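Local coordinates for transcription antitermination protein NusB (Aquifex aeolicus, PDB 3R2C) that probably takes part in transcription antitermination of ribosomal RNA genes by binding the boxA sequence of their operons, at residues A[8-20]-A[79-91]. Residues are numbered along the deposited sequence; the frame is centred on the assembly and turned at random.
Sequences RDTAFLVLYRWDL and YVERNALRLGVAE. With nucleotides of chain E.
R8 grips E91 side-on at one end of this helix pair. R8 NE donates to E91 OE1 (2.8 Å) and R8 NH2 to E91 OE2 (2.8 Å), with guanidinium and carboxylate planes 35° apart. NH1 of R8 donates to O6 of G1 of chain E (2.9 Å) and also pairs with D106. NH2 of R8 pairs with E99 as well, and Y46 bonds E91. Replacing R8 by an alanine would probably leave E91 without its charge partner on helix 3-21 and G1 of chain E without this bond to O6.

At the other end D19 reaches in among Y79, R82, N83 and R86. OD2 of D19 takes NE of R82 on the syn side (2.8 Å) and ND2 of N83 on the anti side (2.9 Å). NH2 of R82 adds a longer bond from above the carboxylate plane. R86 completes the salt-bridge network, and its second charge partner is D62. The Y79 ring lies between L20 CD2 on one face and R82 NH2 on the other.

Between the ends the packing is mostly apolar. With CG anti to the backbone N (chi1 165°), the F12 ring is carried over to helix 79-94, where its edge meets V80 O and A84 N. L87 fits among R8, A11, F12 and L15.

The segments 8-20 and 79-91, on helices 3-21 and 79-94, run at 127° to each other in the core of the all-helical NusB fold. Helix 100-114 packs on A84 and L87, helix 117-137 on L85, and helix 58-66 on R86.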
loop_
_atom_site.group_PDB
_atom_site.type_symbol
_atom_site.label_atom_id
_atom_site.label_comp_id
_atom_site.label_asym_id
_atom_site.label_seq_id
_atom_site.Cartn_x
_atom_site.Cartn_y
_atom_site.Cartn_z
ATOM N N ARG A 8 10.574 6.600 0.637
ATOM C CA ARG A 8 9.212 6.629 0.099
ATOM C C ARG A 8 8.682 5.219 -0.167
ATOM O O ARG A 8 7.504 4.942 0.068
ATOM C CB ARG A 8 9.168 7.475 -1.176
ATOM C CG ARG A 8 9.345 8.952 -0.869
ATOM C CD ARG A 8 9.613 9.795 -2.124
ATOM N NE ARG A 8 9.977 11.162 -1.743
ATOM C CZ ARG A 8 11.048 11.815 -2.186
ATOM N NH1 ARG A 8 11.864 11.255 -3.087
ATOM N NH2 ARG A 8 11.294 13.042 -1.749
ATOM N N ASP A 9 9.539 4.323 -0.646
ATOM C CA ASP A 9 9.123 2.931 -0.797
ATOM C C ASP A 9 8.754 2.307 0.565
ATOM O O ASP A 9 7.719 1.643 0.704
ATOM C CB ASP A 9 10.213 2.102 -1.480
ATOM C CG ASP A 9 9.865 0.609 -1.520
ATOM O OD1 ASP A 9 9.046 0.210 -2.376
ATOM O OD2 ASP A 9 10.391 -0.165 -0.689
ATOM N N THR A 10 9.585 2.532 1.576
ATOM C CA THR A 10 9.277 2.032 2.919
ATOM C C THR A 10 7.936 2.562 3.411
ATOM O O THR A 10 7.095 1.799 3.895
ATOM C CB THR A 10 10.377 2.437 3.915
ATOM O OG1 THR A 10 11.610 1.825 3.514
ATOM C CG2 THR A 10 10.022 2.005 5.331
ATOM N N ALA A 11 7.743 3.872 3.291
ATOM C CA ALA A 11 6.538 4.515 3.787
ATOM C C ALA A 11 5.310 4.006 3.028
ATOM O O ALA A 11 4.264 3.734 3.634
ATOM C CB ALA A 11 6.652 6.035 3.650
ATOM N N PHE A 12 5.435 3.868 1.705
ATOM C CA PHE A 12 4.332 3.316 0.912
ATOM C C PHE A 12 3.944 1.905 1.387
ATOM O O PHE A 12 2.753 1.596 1.553
ATOM C CB PHE A 12 4.679 3.252 -0.577
ATOM C CG PHE A 12 3.745 2.371 -1.350
ATOM C CD1 PHE A 12 2.523 2.857 -1.780
ATOM C CD2 PHE A 12 4.080 1.044 -1.624
ATOM C CE1 PHE A 12 1.634 2.033 -2.476
ATOM C CE2 PHE A 12 3.209 0.221 -2.312
ATOM C CZ PHE A 12 1.973 0.719 -2.736
ATOM N N LEU A 13 4.942 1.057 1.611
ATOM C CA LEU A 13 4.689 -0.314 2.046
ATOM C C LEU A 13 3.950 -0.322 3.374
ATOM O O LEU A 13 3.061 -1.158 3.597
ATOM C CB LEU A 13 6.000 -1.111 2.165
ATOM C CG LEU A 13 6.709 -1.328 0.817
ATOM C CD1 LEU A 13 7.994 -2.138 0.971
ATOM C CD2 LEU A 13 5.777 -2.010 -0.190
ATOM N N VAL A 14 4.308 0.607 4.256
ATOM C CA VAL A 14 3.648 0.673 5.552
ATOM C C VAL A 14 2.186 1.104 5.404
ATOM O O VAL A 14 1.311 0.470 5.973
ATOM C CB VAL A 14 4.423 1.541 6.573
ATOM C CG1 VAL A 14 3.625 1.689 7.881
ATOM C CG2 VAL A 14 5.804 0.897 6.874
ATOM N N LEU A 15 1.925 2.152 4.624
ATOM C CA LEU A 15 0.564 2.622 4.405
ATOM C C LEU A 15 -0.276 1.542 3.723
ATOM O O LEU A 15 -1.430 1.350 4.065
ATOM C CB LEU A 15 0.567 3.904 3.550
ATOM C CG LEU A 15 1.231 5.119 4.217
ATOM C CD1 LEU A 15 1.217 6.360 3.300
ATOM C CD2 LEU A 15 0.553 5.442 5.558
ATOM N N TYR A 16 0.318 0.843 2.762
ATOM C CA TYR A 16 -0.351 -0.238 2.046
ATOM C C TYR A 16 -0.764 -1.336 3.035
ATOM O O TYR A 16 -1.926 -1.763 3.063
ATOM C CB TYR A 16 0.577 -0.753 0.934
ATOM C CG TYR A 16 0.165 -2.042 0.230
ATOM C CD1 TYR A 16 -0.747 -2.031 -0.822
ATOM C CD2 TYR A 16 0.725 -3.257 0.593
ATOM C CE1 TYR A 16 -1.102 -3.207 -1.481
ATOM C CE2 TYR A 16 0.387 -4.426 -0.057
ATOM C CZ TYR A 16 -0.529 -4.398 -1.089
ATOM O OH TYR A 16 -0.875 -5.578 -1.712
ATOM N N ARG A 17 0.162 -1.761 3.891
ATOM C CA ARG A 17 -0.159 -2.771 4.903
ATOM C C ARG A 17 -1.187 -2.304 5.918
ATOM O O ARG A 17 -2.035 -3.078 6.370
ATOM C CB ARG A 17 1.099 -3.182 5.660
ATOM C CG ARG A 17 1.789 -4.335 5.020
ATOM C CD ARG A 17 3.152 -4.573 5.623
ATOM N NE ARG A 17 4.033 -5.154 4.623
ATOM C CZ ARG A 17 5.150 -5.810 4.901
ATOM N NH1 ARG A 17 5.520 -5.988 6.158
ATOM N NH2 ARG A 17 5.869 -6.305 3.910
ATOM N N TRP A 18 -1.098 -1.038 6.290
ATOM C CA TRP A 18 -2.012 -0.456 7.273
ATOM C C TRP A 18 -3.431 -0.492 6.700
ATOM O O TRP A 18 -4.388 -0.871 7.380
ATOM C CB TRP A 18 -1.575 0.980 7.540
ATOM C CG TRP A 18 -2.367 1.723 8.562
ATOM C CD1 TRP A 18 -2.821 1.261 9.758
ATOM C CD2 TRP A 18 -2.774 3.090 8.475
ATOM N NE1 TRP A 18 -3.483 2.258 10.426
ATOM C CE2 TRP A 18 -3.468 3.397 9.656
ATOM C CE3 TRP A 18 -2.609 4.088 7.514
ATOM C CZ2 TRP A 18 -4.013 4.649 9.898
ATOM C CZ3 TRP A 18 -3.149 5.331 7.749
ATOM C CH2 TRP A 18 -3.833 5.607 8.936
ATOM N N ASP A 19 -3.545 -0.147 5.423
ATOM C CA ASP A 19 -4.838 -0.101 4.753
ATOM C C ASP A 19 -5.442 -1.507 4.746
ATOM O O ASP A 19 -6.636 -1.695 4.988
ATOM C CB ASP A 19 -4.663 0.425 3.322
ATOM C CG ASP A 19 -5.931 1.068 2.771
ATOM O OD1 ASP A 19 -6.919 1.201 3.508
ATOM O OD2 ASP A 19 -5.949 1.430 1.588
ATOM N N LEU A 20 -4.595 -2.501 4.503
ATOM C CA LEU A 20 -5.044 -3.884 4.389
ATOM C C LEU A 20 -5.316 -4.569 5.723
ATOM O O LEU A 20 -6.204 -5.419 5.813
ATOM C CB LEU A 20 -4.009 -4.701 3.628
ATOM C CG LEU A 20 -4.046 -4.424 2.127
ATOM C CD1 LEU A 20 -2.773 -4.909 1.475
ATOM C CD2 LEU A 20 -5.270 -5.077 1.534
ATOM N N TYR A 79 -5.791 -0.416 -3.902
ATOM C CA TYR A 79 -4.944 -0.264 -2.724
ATOM C C TYR A 79 -3.593 0.390 -3.061
ATOM O O TYR A 79 -3.079 1.194 -2.296
ATOM C CB TYR A 79 -4.721 -1.628 -2.054
ATOM C CG TYR A 79 -5.872 -2.002 -1.158
ATOM C CD1 TYR A 79 -6.998 -2.649 -1.660
ATOM C CD2 TYR A 79 -5.859 -1.660 0.181
ATOM C CE1 TYR A 79 -8.080 -2.970 -0.819
ATOM C CE2 TYR A 79 -6.936 -1.957 1.018
ATOM C CZ TYR A 79 -8.040 -2.608 0.515
ATOM O OH TYR A 79 -9.088 -2.907 1.367
ATOM N N VAL A 80 -3.011 0.062 -4.206
ATOM C CA VAL A 80 -1.748 0.697 -4.579
ATOM C C VAL A 80 -1.943 2.200 -4.829
ATOM O O VAL A 80 -1.207 3.039 -4.295
ATOM C CB VAL A 80 -1.121 0.028 -5.815
ATOM C CG1 VAL A 80 0.026 0.882 -6.369
ATOM C CG2 VAL A 80 -0.638 -1.374 -5.456
ATOM N N GLU A 81 -2.954 2.541 -5.614
ATOM C CA GLU A 81 -3.191 3.939 -5.992
ATOM C C GLU A 81 -3.565 4.804 -4.779
ATOM O O GLU A 81 -3.074 5.922 -4.625
ATOM C CB GLU A 81 -4.303 4.027 -7.038
ATOM C CG GLU A 81 -3.954 3.367 -8.367
ATOM C CD GLU A 81 -4.371 1.904 -8.448
ATOM O OE1 GLU A 81 -4.221 1.149 -7.463
ATOM O OE2 GLU A 81 -4.851 1.501 -9.525
ATOM N N ARG A 82 -4.419 4.284 -3.908
ATOM C CA ARG A 82 -4.907 5.087 -2.792
ATOM C C ARG A 82 -3.759 5.398 -1.838
ATOM O O ARG A 82 -3.618 6.510 -1.374
ATOM C CB ARG A 82 -6.072 4.394 -2.068
ATOM C CG ARG A 82 -6.472 5.018 -0.726
ATOM C CD ARG A 82 -7.767 4.369 -0.154
ATOM N NE ARG A 82 -7.626 2.917 -0.075
ATOM C CZ ARG A 82 -8.187 2.048 -0.911
ATOM N NH1 ARG A 82 -8.999 2.460 -1.882
ATOM N NH2 ARG A 82 -7.950 0.750 -0.761
ATOM N N ASN A 83 -2.903 4.429 -1.578
ATOM C CA ASN A 83 -1.815 4.671 -0.637
ATOM C C ASN A 83 -0.626 5.429 -1.226
ATOM O O ASN A 83 0.056 6.183 -0.519
ATOM C CB ASN A 83 -1.452 3.354 0.038
ATOM C CG ASN A 83 -2.586 2.880 0.914
ATOM O OD1 ASN A 83 -2.870 3.513 1.908
ATOM N ND2 ASN A 83 -3.280 1.821 0.515
ATOM N N ALA A 84 -0.422 5.300 -2.531
ATOM C CA ALA A 84 0.582 6.117 -3.198
ATOM C C ALA A 84 0.132 7.579 -3.208
ATOM O O ALA A 84 0.955 8.486 -3.036
ATOM C CB ALA A 84 0.846 5.617 -4.622
ATOM N N LEU A 85 -1.168 7.809 -3.411
ATOM C CA LEU A 85 -1.727 9.158 -3.354
ATOM C C LEU A 85 -1.659 9.726 -1.937
ATOM O O LEU A 85 -1.380 10.899 -1.753
ATOM C CB LEU A 85 -3.182 9.197 -3.871
ATOM C CG LEU A 85 -3.289 9.210 -5.410
ATOM C CD1 LEU A 85 -4.715 8.905 -5.889
ATOM C CD2 LEU A 85 -2.800 10.539 -5.973
ATOM N N ARG A 86 -1.908 8.902 -0.931
ATOM C CA ARG A 86 -1.861 9.404 0.433
ATOM C C ARG A 86 -0.446 9.868 0.742
ATOM O O ARG A 86 -0.235 10.904 1.374
ATOM C CB ARG A 86 -2.285 8.323 1.423
ATOM C CG ARG A 86 -3.806 8.131 1.519
ATOM C CD ARG A 86 -4.164 6.736 2.070
ATOM N NE ARG A 86 -5.544 6.689 2.540
ATOM C CZ ARG A 86 -6.189 5.587 2.899
ATOM N NH1 ARG A 86 -5.602 4.396 2.822
ATOM N NH2 ARG A 86 -7.430 5.678 3.337
ATOM N N LEU A 87 0.522 9.088 0.289
ATOM C CA LEU A 87 1.914 9.402 0.549
ATOM C C LEU A 87 2.317 10.678 -0.198
ATOM O O LEU A 87 3.000 11.549 0.357
ATOM C CB LEU A 87 2.792 8.219 0.130
ATOM C CG LEU A 87 4.301 8.420 0.298
ATOM C CD1 LEU A 87 4.644 8.725 1.754
ATOM C CD2 LEU A 87 5.061 7.181 -0.203
ATOM N N GLY A 88 1.900 10.788 -1.460
ATOM C CA GLY A 88 2.214 11.960 -2.268
ATOM C C GLY A 88 1.653 13.219 -1.621
ATOM O O GLY A 88 2.311 14.248 -1.551
ATOM N N VAL A 89 0.432 13.143 -1.125
ATOM C CA VAL A 89 -0.186 14.322 -0.519
ATOM C C VAL A 89 0.530 14.695 0.781
ATOM O O VAL A 89 0.773 15.867 1.045
ATOM C CB VAL A 89 -1.687 14.105 -0.269
ATOM C CG1 VAL A 89 -2.262 15.223 0.645
ATOM C CG2 VAL A 89 -2.428 14.049 -1.598
ATOM N N ALA A 90 0.854 13.694 1.594
ATOM C CA ALA A 90 1.553 13.931 2.849
ATOM C C ALA A 90 2.867 14.681 2.595
ATOM O O ALA A 90 3.192 15.630 3.311
ATOM C CB ALA A 90 1.824 12.614 3.579
ATOM N N GLU A 91 3.623 14.275 1.582
ATOM C CA GLU A 91 4.920 14.923 1.353
ATOM C C GLU A 91 4.797 16.283 0.668
ATOM O O GLU A 91 5.461 17.246 1.060
ATOM C CB GLU A 91 5.876 14.041 0.533
ATOM C CG GLU A 91 7.311 14.569 0.630
ATOM C CD GLU A 91 8.349 13.582 0.149
ATOM O OE1 GLU A 91 7.966 12.534 -0.414
ATOM O OE2 GLU A 91 9.556 13.861 0.336
ATOM P P U E 8 -9.873 8.217 -16.079
ATOM O OP1 U E 8 -9.820 8.799 -17.447
ATOM O OP2 U E 8 -11.132 8.332 -15.297
ATOM O "O5'" U E 8 -9.389 6.702 -16.105
ATOM C "C5'" U E 8 -8.039 6.382 -16.407
ATOM C "C4'" U E 8 -7.735 4.928 -16.141
ATOM O "O4'" U E 8 -7.213 4.764 -14.785
ATOM C "C3'" U E 8 -8.932 3.968 -16.252
ATOM O "O3'" U E 8 -8.515 2.761 -16.885
ATOM C "C2'" U E 8 -9.259 3.671 -14.793
ATOM O "O2'" U E 8 -9.937 2.454 -14.575
ATOM C "C1'" U E 8 -7.858 3.652 -14.207
ATOM N N1 U E 8 -7.799 3.727 -12.728
ATOM C C2 U E 8 -6.756 3.002 -12.170
ATOM O O2 U E 8 -5.911 2.416 -12.833
ATOM N N3 U E 8 -6.718 3.022 -10.803
ATOM C C4 U E 8 -7.606 3.653 -9.954
ATOM O O4 U E 8 -7.422 3.562 -8.742
ATOM C C5 U E 8 -8.677 4.357 -10.600
ATOM C C6 U E 8 -8.743 4.354 -11.938
ATOM O "O5'" G E 1 21.756 12.530 -7.168
ATOM C "C5'" G E 1 21.808 11.316 -7.911
ATOM C "C4'" G E 1 20.644 11.199 -8.859
ATOM O "O4'" G E 1 19.413 11.043 -8.092
ATOM C "C3'" G E 1 20.406 12.407 -9.756
ATOM O "O3'" G E 1 19.741 11.949 -10.929
ATOM C "C2'" G E 1 19.444 13.234 -8.899
ATOM O "O2'" G E 1 18.711 14.223 -9.592
ATOM C "C1'" G E 1 18.543 12.122 -8.361
ATOM N N9 G E 1 17.821 12.438 -7.130
ATOM C C8 G E 1 18.107 13.232 -6.041
ATOM N N7 G E 1 17.160 13.184 -5.130
ATOM C C5 G E 1 16.215 12.307 -5.648
ATOM C C6 G E 1 14.960 11.842 -5.151
ATOM O O6 G E 1 14.413 12.136 -4.096
ATOM N N1 G E 1 14.333 10.948 -6.016
ATOM C C2 G E 1 14.851 10.561 -7.226
ATOM N N2 G E 1 14.145 9.702 -7.966
ATOM N N3 G E 1 16.002 10.993 -7.701
ATOM C C4 G E 1 16.616 11.850 -6.871
HETATM O O HOH W 1 -8.863 3.085 3.286
HETATM O O HOH W 2 -9.477 -0.467 3.060
#